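Local coordinates for protein alkaline phosphatase (Antarctic bacterium, PDB 2W5V) that probably hydrolyses phosphate monoesters at alkaline pH, using two zinc ions and one magnesium ion in each active site, at residues Asp301-Gly305 against Gly336-Ile342. The protein carries 1 engineered substitution. Residues are numbered along the deposited sequence; the frame is centred on the assembly and turned at random.
Sequences DHETG and GHSATLI. With ZN (zinc ion), chain H; ZN (zinc ion), chain G.
His302 and His337 lie face to face, ring centroids 3.5 Å apart and planes at 21°, each coordinating a different zinc ion. NE2 of His302 binds one zinc at 2.1 Å, next to OD2 of Asp301 in the same coordination shell; Asp43 and the phosphoserine at Ser84 complete that site. NE2 of His337 holds the other zinc, together with Asp259, His263 and the same phosphoserine, which is thus a ligand of both metals. The stack bridges the two neighbouring zinc sites of the alkaline phosphatase centre, and the second nitrogen of each ring fixes its rotation: ND1 of His302 reaches the carbonyl O of Glu303 at 3.0 Å, almost in its own ring plane, while ND1 of His337 is bonded to the backbone O of Thr82.

That same Glu303 O accepts Ser338 N from the opposite face of its carbonyl plane, so one oxygen serves both an imidazole and the strand pairing. Glu303 turns to the other face of the ribbon from His337. With CG anti to the backbone N (chi1 -171°) and the chain bent at chi2, its OE1 accepts a hydrogen bond from Ser338 OG at 2.6 Å, on the anti side and tilted out of the carboxylate plane. Gly306 N also bonds OE1 and Gln49 holds OE2, gripping the buried acid at both oxygens. CG2 of Thr340 packs on Glu303 CB at 3.5 Å.

Strands 303-304 and 337-338 form a two-stranded antiparallel ribbon just beyond strand 294-299 of the large sheet. Segment 336-342 runs on into strand 342-347, which lies between strands 294-299 and 68-73, while Tyr325 of the second subunit meets the His337 ring.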
ATOM      1  N   ASP B 301      10.289   4.382   6.191  1.00 16.82           N
ATOM      2  CA  ASP B 301      10.017   5.074   7.445  1.00 13.69           C
ATOM      3  C   ASP B 301       8.774   5.958   7.344  1.00 14.19           C
ATOM      4  O   ASP B 301       8.108   6.196   8.342  1.00 17.63           O
ATOM      5  CB  ASP B 301      11.259   5.854   7.938  1.00 16.27           C
ATOM      6  CG  ASP B 301      11.786   6.861   6.917  1.00 18.85           C
ATOM      7  OD1 ASP B 301      11.449   6.735   5.717  1.00 17.34           O
ATOM      8  OD2 ASP B 301      12.543   7.784   7.324  1.00 15.42           O
ATOM      9  N   HIS B 302       8.460   6.408   6.125  1.00 12.52           N
ATOM     10  CA  HIS B 302       7.323   7.282   5.831  1.00 17.72           C
ATOM     11  C   HIS B 302       7.336   7.558   4.322  1.00 15.91           C
ATOM     12  O   HIS B 302       8.243   7.107   3.618  1.00 17.39           O
ATOM     13  CB  HIS B 302       7.477   8.607   6.568  1.00 14.93           C
ATOM     14  CG  HIS B 302       8.767   9.294   6.245  1.00 14.22           C
ATOM     15  ND1 HIS B 302       8.946  10.027   5.094  1.00 15.20           N
ATOM     16  CD2 HIS B 302       9.957   9.289   6.886  1.00 15.59           C
ATOM     17  CE1 HIS B 302      10.191  10.474   5.053  1.00 17.70           C
ATOM     18  NE2 HIS B 302      10.822  10.043   6.131  1.00 15.51           N
ATOM     19  N   GLU B 303       6.341   8.298   3.830  1.00 12.22           N
ATOM     20  CA  GLU B 303       6.287   8.694   2.421  1.00 12.35           C
ATOM     21  C   GLU B 303       6.756  10.138   2.328  1.00 18.00           C
ATOM     22  O   GLU B 303       6.659  10.880   3.315  1.00 17.08           O
ATOM     23  CB  GLU B 303       4.841   8.605   1.897  1.00 10.78           C
ATOM     24  CG  GLU B 303       4.692   8.790   0.383  1.00 14.98           C
ATOM     25  CD  GLU B 303       4.499  10.248  -0.095  1.00 25.42           C
ATOM     26  OE1 GLU B 303       4.312  11.179   0.732  1.00 26.56           O
ATOM     27  OE2 GLU B 303       4.537  10.453  -1.332  1.00 25.05           O
ATOM     28  N   THR B 304       7.249  10.567   1.168  1.00 15.95           N
ATOM     29  CA  THR B 304       7.525  12.002   1.028  1.00 20.58           C
ATOM     30  C   THR B 304       7.162  12.572  -0.331  1.00 19.31           C
ATOM     31  O   THR B 304       7.374  11.935  -1.361  1.00 22.55           O
ATOM     32  CB  THR B 304       8.975  12.404   1.386  1.00 25.66           C
ATOM     33  OG1 THR B 304       9.751  12.576   0.200  1.00 41.23           O
ATOM     34  CG2 THR B 304       9.611  11.401   2.282  1.00 13.20           C
ATOM     35  N   GLY B 305       6.583  13.767  -0.311  1.00 18.42           N
ATOM     36  CA  GLY B 305       6.294  14.501  -1.532  1.00 13.29           C
ATOM     37  C   GLY B 305       4.903  14.311  -2.115  1.00 18.06           C
ATOM     38  O   GLY B 305       4.490  15.069  -2.989  1.00 17.17           O
ATOM     39  N   GLY B 336       7.258  18.004   1.786  1.00 17.84           N
ATOM     40  CA  GLY B 336       7.591  17.333   3.034  1.00 16.42           C
ATOM     41  C   GLY B 336       7.092  15.903   3.122  1.00 18.94           C
ATOM     42  O   GLY B 336       6.637  15.335   2.131  1.00 20.62           O
ATOM     43  N   HIS B 337       7.187  15.319   4.311  1.00 14.77           N
ATOM     44  CA  HIS B 337       6.699  13.960   4.546  1.00 16.81           C
ATOM     45  C   HIS B 337       5.182  13.882   4.585  1.00 15.23           C
ATOM     46  O   HIS B 337       4.505  14.900   4.701  1.00 17.24           O
ATOM     47  CB  HIS B 337       7.243  13.418   5.865  1.00 15.20           C
ATOM     48  CG  HIS B 337       8.735  13.395   5.930  1.00 15.06           C
ATOM     49  ND1 HIS B 337       9.424  13.058   7.075  1.00 16.27           N
ATOM     50  CD2 HIS B 337       9.668  13.684   4.997  1.00 20.75           C
ATOM     51  CE1 HIS B 337      10.722  13.129   6.841  1.00 23.33           C
ATOM     52  NE2 HIS B 337      10.895  13.501   5.585  1.00 25.77           N
ATOM     53  N   SER B 338       4.648  12.660   4.506  1.00 14.72           N
ATOM     54  CA  SER B 338       3.212  12.468   4.657  1.00 12.47           C
ATOM     55  C   SER B 338       2.950  11.259   5.549  1.00 17.44           C
ATOM     56  O   SER B 338       3.831  10.420   5.733  1.00 16.35           O
ATOM     57  CB  SER B 338       2.528  12.301   3.298  1.00 14.73           C
ATOM     58  OG  SER B 338       2.725  10.993   2.800  1.00 20.89           O
ATOM     59  N   ALA B 339       1.735  11.178   6.088  1.00 15.13           N
ATOM     60  CA  ALA B 339       1.405  10.206   7.120  1.00 14.76           C
ATOM     61  C   ALA B 339       0.683   8.948   6.614  1.00 19.14           C
ATOM     62  O   ALA B 339       0.061   8.241   7.408  1.00 12.92           O
ATOM     63  CB  ALA B 339       0.591  10.875   8.239  1.00 14.83           C
ATOM     64  N   THR B 340       0.770   8.645   5.322  1.00 15.67           N
ATOM     65  CA  THR B 340       0.161   7.399   4.825  1.00 12.97           C
ATOM     66  C   THR B 340       0.761   6.173   5.501  1.00 14.43           C
ATOM     67  O   THR B 340       1.926   6.176   5.897  1.00 16.14           O
ATOM     68  CB  THR B 340       0.324   7.225   3.299  1.00 15.84           C
ATOM     69  OG1 THR B 340      -0.223   5.951   2.904  1.00 17.54           O
ATOM     70  CG2 THR B 340       1.793   7.285   2.921  1.00 17.48           C
ATOM     71  N   LEU B 341      -0.046   5.123   5.635  1.00 13.80           N
ATOM     72  CA  LEU B 341       0.482   3.832   6.041  1.00 12.20           C
ATOM     73  C   LEU B 341       1.490   3.379   4.983  1.00 18.54           C
ATOM     74  O   LEU B 341       1.405   3.767   3.812  1.00 13.76           O
ATOM     75  CB  LEU B 341      -0.635   2.788   6.159  1.00 14.72           C
ATOM     76  CG  LEU B 341      -1.756   3.008   7.179  1.00 23.17           C
ATOM     77  CD1 LEU B 341      -2.743   1.829   7.155  1.00 28.23           C
ATOM     78  CD2 LEU B 341      -1.201   3.173   8.551  1.00 26.45           C
ATOM     79  N   ILE B 342       2.436   2.550   5.406  1.00 14.12           N
ATOM     80  CA  ILE B 342       3.561   2.138   4.570  1.00 14.23           C
ATOM     81  C   ILE B 342       3.618   0.613   4.456  1.00 13.47           C
ATOM     82  O   ILE B 342       3.515  -0.084   5.453  1.00 14.28           O
ATOM     83  CB  ILE B 342       4.879   2.649   5.210  1.00 14.07           C
ATOM     84  CG1 ILE B 342       4.952   4.186   5.133  1.00 15.79           C
ATOM     85  CG2 ILE B 342       6.103   1.952   4.613  1.00 12.02           C
ATOM     86  CD1 ILE B 342       5.034   4.737   3.710  1.00 18.11           C
TER
HETATM   87 ZN    ZN H1377      12.820   9.460   6.239  1.00 19.01          ZN
HETATM   88 ZN    ZN G1376      12.756  13.719   4.585  0.90 24.13          ZN
HETATM   89  O   HOH W   1       4.095   7.741   6.351  1.00 17.33           O
HETATM   90  O   HOH W   2      14.658  14.989   5.772  1.00 38.92           O